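Local atomic coordinates of putative aspartyl-tRNA synthetase (Leishmania major, PDB entry 6OD8), a protein that probably attaches L-aspartate to tRNA(Asp) at the expense of ATP, as a class II aminoacyl-tRNA synthetase. Residues S217-Q229 against V534-L548. Sequence-based numbering, arbitrary orientation.
Sequences SGAIFRLQSRVCQ and VMLYLGLSNVRLASL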
loop_
_atom_site.group_PDB
_atom_site.type_symbol
_atom_site.label_atom_id
_atom_site.label_comp_id
_atom_site.label_asym_id
_atom_site.label_seq_id
_atom_site.Cartn_x
_atom_site.Cartn_y
_atom_site.Cartn_z
ATOM N N SER A 217 5.408 8.190 20.338
ATOM C CA SER A 217 5.910 8.023 18.973
ATOM C C SER A 217 5.550 6.639 18.426
ATOM O O SER A 217 5.044 6.510 17.307
ATOM C CB SER A 217 7.422 8.297 18.966
ATOM O OG SER A 217 7.957 8.301 17.661
ATOM N N GLY A 218 5.763 5.590 19.222
ATOM C CA GLY A 218 5.324 4.271 18.805
ATOM C C GLY A 218 3.839 4.207 18.497
ATOM O O GLY A 218 3.433 3.589 17.509
ATOM N N ALA A 219 3.012 4.865 19.322
ATOM C CA ALA A 219 1.563 4.833 19.098
ATOM C C ALA A 219 1.189 5.579 17.834
ATOM O O ALA A 219 0.282 5.157 17.104
ATOM C CB ALA A 219 0.810 5.426 20.301
ATOM N N ILE A 220 1.844 6.709 17.575
ATOM C CA ILE A 220 1.548 7.453 16.344
ATOM C C ILE A 220 1.715 6.567 15.118
ATOM O O ILE A 220 0.878 6.574 14.204
ATOM C CB ILE A 220 2.434 8.706 16.253
ATOM C CG1 ILE A 220 2.016 9.727 17.307
ATOM C CG2 ILE A 220 2.378 9.299 14.870
ATOM C CD1 ILE A 220 3.011 10.894 17.450
ATOM N N PHE A 221 2.781 5.767 15.080
ATOM C CA PHE A 221 3.013 5.021 13.851
ATOM C C PHE A 221 2.208 3.733 13.784
ATOM O O PHE A 221 1.916 3.270 12.680
ATOM C CB PHE A 221 4.512 4.791 13.675
ATOM C CG PHE A 221 5.229 6.065 13.341
ATOM C CD1 PHE A 221 5.982 6.721 14.289
ATOM C CD2 PHE A 221 5.063 6.645 12.087
ATOM C CE1 PHE A 221 6.604 7.921 13.984
ATOM C CE2 PHE A 221 5.662 7.851 11.778
ATOM C CZ PHE A 221 6.444 8.487 12.734
ATOM N N ARG A 222 1.797 3.176 14.922
ATOM C CA ARG A 222 0.775 2.134 14.880
ATOM C C ARG A 222 -0.536 2.684 14.314
ATOM O O ARG A 222 -1.206 2.018 13.516
ATOM C CB ARG A 222 0.558 1.554 16.277
ATOM C CG ARG A 222 1.773 0.751 16.804
ATOM C CD ARG A 222 1.552 0.311 18.247
ATOM N NE ARG A 222 0.399 -0.572 18.314
ATOM C CZ ARG A 222 0.471 -1.901 18.233
ATOM N NH1 ARG A 222 1.651 -2.500 18.107
ATOM N NH2 ARG A 222 -0.638 -2.630 18.287
ATOM N N LEU A 223 -0.927 3.891 14.736
ATOM C CA LEU A 223 -2.146 4.490 14.183
ATOM C C LEU A 223 -1.988 4.823 12.705
ATOM O O LEU A 223 -2.924 4.642 11.926
ATOM C CB LEU A 223 -2.537 5.744 14.979
ATOM C CG LEU A 223 -2.953 5.438 16.422
ATOM C CD1 LEU A 223 -3.015 6.735 17.227
ATOM C CD2 LEU A 223 -4.293 4.714 16.446
ATOM N N GLN A 224 -0.800 5.261 12.285
ATOM C CA GLN A 224 -0.580 5.486 10.862
ATOM C C GLN A 224 -0.819 4.209 10.059
ATOM O O GLN A 224 -1.458 4.236 8.995
ATOM C CB GLN A 224 0.839 6.013 10.622
ATOM C CG GLN A 224 1.029 6.637 9.215
ATOM C CD GLN A 224 2.454 6.465 8.696
ATOM O OE1 GLN A 224 2.827 5.390 8.231
ATOM N NE2 GLN A 224 3.250 7.510 8.802
ATOM N N SER A 225 -0.315 3.081 10.558
ATOM C CA SER A 225 -0.582 1.805 9.911
ATOM C C SER A 225 -2.078 1.517 9.848
ATOM O O SER A 225 -2.581 1.006 8.830
ATOM C CB SER A 225 0.146 0.680 10.663
ATOM O OG SER A 225 -0.127 -0.570 10.052
ATOM N N ARG A 226 -2.810 1.800 10.936
ATOM C CA ARG A 226 -4.251 1.532 10.927
ATOM C C ARG A 226 -4.982 2.416 9.920
ATOM O O ARG A 226 -5.941 1.963 9.286
ATOM C CB ARG A 226 -4.866 1.735 12.322
ATOM C CG ARG A 226 -4.382 0.785 13.397
ATOM C CD ARG A 226 -4.559 -0.714 13.026
ATOM N NE ARG A 226 -4.284 -1.556 14.189
ATOM C CZ ARG A 226 -4.325 -2.888 14.198
ATOM N NH1 ARG A 226 -4.623 -3.562 13.092
ATOM N NH2 ARG A 226 -4.050 -3.555 15.316
ATOM N N VAL A 227 -4.550 3.674 9.748
ATOM C CA VAL A 227 -5.190 4.524 8.725
ATOM C C VAL A 227 -5.070 3.883 7.342
ATOM O O VAL A 227 -6.056 3.795 6.590
ATOM C CB VAL A 227 -4.600 5.951 8.720
ATOM C CG1 VAL A 227 -5.154 6.738 7.503
ATOM C CG2 VAL A 227 -4.907 6.689 10.029
ATOM N N CYS A 228 -3.851 3.459 6.963
ATOM C CA CYS A 228 -3.675 2.746 5.690
ATOM C C CYS A 228 -4.571 1.516 5.614
ATOM O O CYS A 228 -5.235 1.268 4.602
ATOM C CB CYS A 228 -2.204 2.328 5.507
ATOM S SG CYS A 228 -1.074 3.722 5.253
ATOM N N GLN A 229 -4.566 0.707 6.675
ATOM C CA GLN A 229 -5.370 -0.511 6.699
ATOM C C GLN A 229 -6.852 -0.236 6.445
ATOM O O GLN A 229 -7.496 -0.920 5.631
ATOM C CB GLN A 229 -5.188 -1.188 8.047
ATOM C CG GLN A 229 -6.042 -2.403 8.224
ATOM C CD GLN A 229 -5.842 -3.026 9.597
ATOM O OE1 GLN A 229 -4.854 -2.743 10.282
ATOM N NE2 GLN A 229 -6.786 -3.863 10.008
ATOM N N VAL A 534 -3.007 11.826 9.870
ATOM C CA VAL A 534 -2.659 11.391 11.229
ATOM C C VAL A 534 -2.391 12.603 12.105
ATOM O O VAL A 534 -2.852 12.680 13.250
ATOM C CB VAL A 534 -1.449 10.423 11.219
ATOM C CG1 VAL A 534 -0.966 10.137 12.663
ATOM C CG2 VAL A 534 -1.796 9.137 10.521
ATOM N N MET A 535 -1.673 13.588 11.560
ATOM C CA MET A 535 -1.345 14.792 12.317
ATOM C C MET A 535 -2.608 15.549 12.722
ATOM O O MET A 535 -2.778 15.917 13.890
ATOM C CB MET A 535 -0.421 15.679 11.479
ATOM C CG MET A 535 -0.236 17.092 12.039
ATOM S SD MET A 535 0.690 18.103 10.878
ATOM C CE MET A 535 0.975 19.573 11.829
ATOM N N LEU A 536 -3.519 15.782 11.770
ATOM C CA LEU A 536 -4.711 16.571 12.106
ATOM C C LEU A 536 -5.668 15.780 12.997
ATOM O O LEU A 536 -6.264 16.341 13.923
ATOM C CB LEU A 536 -5.416 17.039 10.826
ATOM C CG LEU A 536 -4.600 18.091 10.052
ATOM C CD1 LEU A 536 -5.085 18.224 8.615
ATOM C CD2 LEU A 536 -4.650 19.439 10.783
ATOM N N TYR A 537 -5.820 14.481 12.739
ATOM C CA TYR A 537 -6.646 13.634 13.603
ATOM C C TYR A 537 -6.200 13.705 15.061
ATOM O O TYR A 537 -7.024 13.801 15.978
ATOM C CB TYR A 537 -6.579 12.185 13.111
ATOM C CG TYR A 537 -7.370 11.229 13.961
ATOM C CD1 TYR A 537 -8.757 11.117 13.810
ATOM C CD2 TYR A 537 -6.737 10.411 14.904
ATOM C CE1 TYR A 537 -9.498 10.218 14.587
ATOM C CE2 TYR A 537 -7.465 9.527 15.682
ATOM C CZ TYR A 537 -8.837 9.429 15.526
ATOM O OH TYR A 537 -9.542 8.547 16.319
ATOM N N LEU A 538 -4.898 13.609 15.295
ATOM C CA LEU A 538 -4.344 13.614 16.640
ATOM C C LEU A 538 -4.019 15.012 17.141
ATOM O O LEU A 538 -3.595 15.160 18.296
ATOM C CB LEU A 538 -3.072 12.760 16.670
ATOM C CG LEU A 538 -3.258 11.260 16.413
ATOM C CD1 LEU A 538 -1.877 10.539 16.322
ATOM C CD2 LEU A 538 -4.105 10.608 17.508
ATOM N N GLY A 539 -4.156 16.026 16.291
ATOM C CA GLY A 539 -3.824 17.386 16.677
ATOM C C GLY A 539 -2.360 17.634 16.963
ATOM O O GLY A 539 -2.044 18.465 17.820
ATOM N N LEU A 540 -1.452 16.941 16.271
ATOM C CA LEU A 540 -0.023 17.074 16.529
ATOM C C LEU A 540 0.503 18.420 16.031
ATOM O O LEU A 540 -0.015 18.994 15.077
ATOM C CB LEU A 540 0.749 15.932 15.844
ATOM C CG LEU A 540 0.339 14.522 16.260
ATOM C CD1 LEU A 540 1.151 13.447 15.498
ATOM C CD2 LEU A 540 0.517 14.406 17.776
ATOM N N SER A 541 1.581 18.897 16.658
ATOM C CA SER A 541 2.103 20.225 16.343
ATOM C C SER A 541 2.950 20.264 15.076
ATOM O O SER A 541 3.196 21.355 14.545
ATOM C CB SER A 541 2.961 20.742 17.500
ATOM O OG SER A 541 4.102 19.908 17.634
ATOM N N ASN A 542 3.415 19.117 14.588
ATOM C CA ASN A 542 4.397 19.094 13.510
ATOM C C ASN A 542 4.213 17.818 12.715
ATOM O O ASN A 542 4.174 16.730 13.297
ATOM C CB ASN A 542 5.842 19.165 14.059
ATOM C CG ASN A 542 6.846 19.564 12.998
ATOM O OD1 ASN A 542 6.991 18.890 11.971
ATOM N ND2 ASN A 542 7.493 20.711 13.203
ATOM N N VAL A 543 4.141 17.952 11.389
ATOM C CA VAL A 543 3.903 16.797 10.531
ATOM C C VAL A 543 5.040 15.783 10.620
ATOM O O VAL A 543 4.836 14.602 10.311
ATOM C CB VAL A 543 3.679 17.262 9.075
ATOM C CG1 VAL A 543 4.969 17.811 8.478
ATOM C CG2 VAL A 543 3.106 16.123 8.228
ATOM N N ARG A 544 6.241 16.222 11.027
ATOM C CA ARG A 544 7.365 15.304 11.182
ATOM C C ARG A 544 7.142 14.305 12.307
ATOM O O ARG A 544 7.833 13.279 12.349
ATOM C CB ARG A 544 8.654 16.086 11.422
ATOM C CG ARG A 544 8.979 16.998 10.222
ATOM C CD ARG A 544 9.949 18.098 10.569
ATOM N NE ARG A 544 10.214 18.942 9.402
ATOM C CZ ARG A 544 9.375 19.871 8.946
ATOM N NH1 ARG A 544 8.197 20.059 9.542
ATOM N NH2 ARG A 544 9.706 20.616 7.881
ATOM N N LEU A 545 6.213 14.584 13.226
ATOM C CA LEU A 545 5.889 13.594 14.250
ATOM C C LEU A 545 5.139 12.399 13.684
ATOM O O LEU A 545 5.032 11.384 14.374
ATOM C CB LEU A 545 5.062 14.225 15.372
ATOM C CG LEU A 545 5.763 15.381 16.123
ATOM C CD1 LEU A 545 4.852 16.018 17.176
ATOM C CD2 LEU A 545 7.060 14.903 16.787
ATOM N N ALA A 546 4.606 12.500 12.458
ATOM C CA ALA A 546 3.812 11.435 11.850
ATOM C C ALA A 546 4.443 10.897 10.575
ATOM O O ALA A 546 3.761 10.250 9.762
ATOM C CB ALA A 546 2.388 11.916 11.569
ATOM N N SER A 547 5.728 11.159 10.369
ATOM C CA SER A 547 6.456 10.651 9.213
ATOM C C SER A 547 7.691 9.955 9.762
ATOM O O SER A 547 8.440 10.555 10.530
ATOM C CB SER A 547 6.837 11.780 8.247
ATOM O OG SER A 547 7.559 11.287 7.116
ATOM N N LEU A 548 7.870 8.684 9.401
ATOM C CA LEU A 548 8.844 7.838 10.086
ATOM C C LEU A 548 10.256 8.409 9.983
ATOM O O LEU A 548 10.953 8.554 10.990
ATOM C CB LEU A 548 8.765 6.426 9.497
ATOM C CG LEU A 548 9.066 5.155 10.257
ATOM C CD1 LEU A 548 8.447 5.161 11.643
ATOM C CD2 LEU A 548 8.581 3.938 9.407
HETATM O O HOH W 1 6.975 10.853 16.404
HETATM O O HOH W 2 5.981 7.345 7.477
#
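Phe221 and Leu548 show how one methyl group can settle on an aromatic ring: Leu548 CD1 sits 3.6 Å from the centroid of the Phe221 ring, only 8° off the ring normal, a CH-pi contact over the middle of the face. The ring's far rim meets backbone instead, with Phe221 CE2 3.3 Å from Leu548 N and the carbonyl carbon of Ser547 near the ring plane at CZ. One turn on, Gln224 bends at chi2 (-149°), which brings its amide to the chain that follows helix 530-538. Gln224 NE2 donates to Ala546 O (2.9 Å, N-H...O 135°); the acceptor lies in the amide plane, while the donor stands above the carbonyl plane. The same NE2 donates to a water that also accepts from Leu548 N, so both amide hydrogens are engaged.

In the class II catalytic domain this joins helix 215-237, the long helix of motif 1 at the dimer interface, to helix 530-538, the helix of motif 3, and to the chain after its Schellman end at Gly539. Ile220 reaches both helix 530-538 and the chain after it: Ile220 CD1 meets Leu540 CD1 tip to tip at 3.7 Å, whereas CG2, anti to the backbone N, lies against Leu545 O and Ala546. The Val534 and Gln224 side chains cross at about a right angle, and Val534 CG2 also touches Val227 CG2 (4.0 Å). On the second subunit, His244 packs on Gln224 and Ile243 on Leu548.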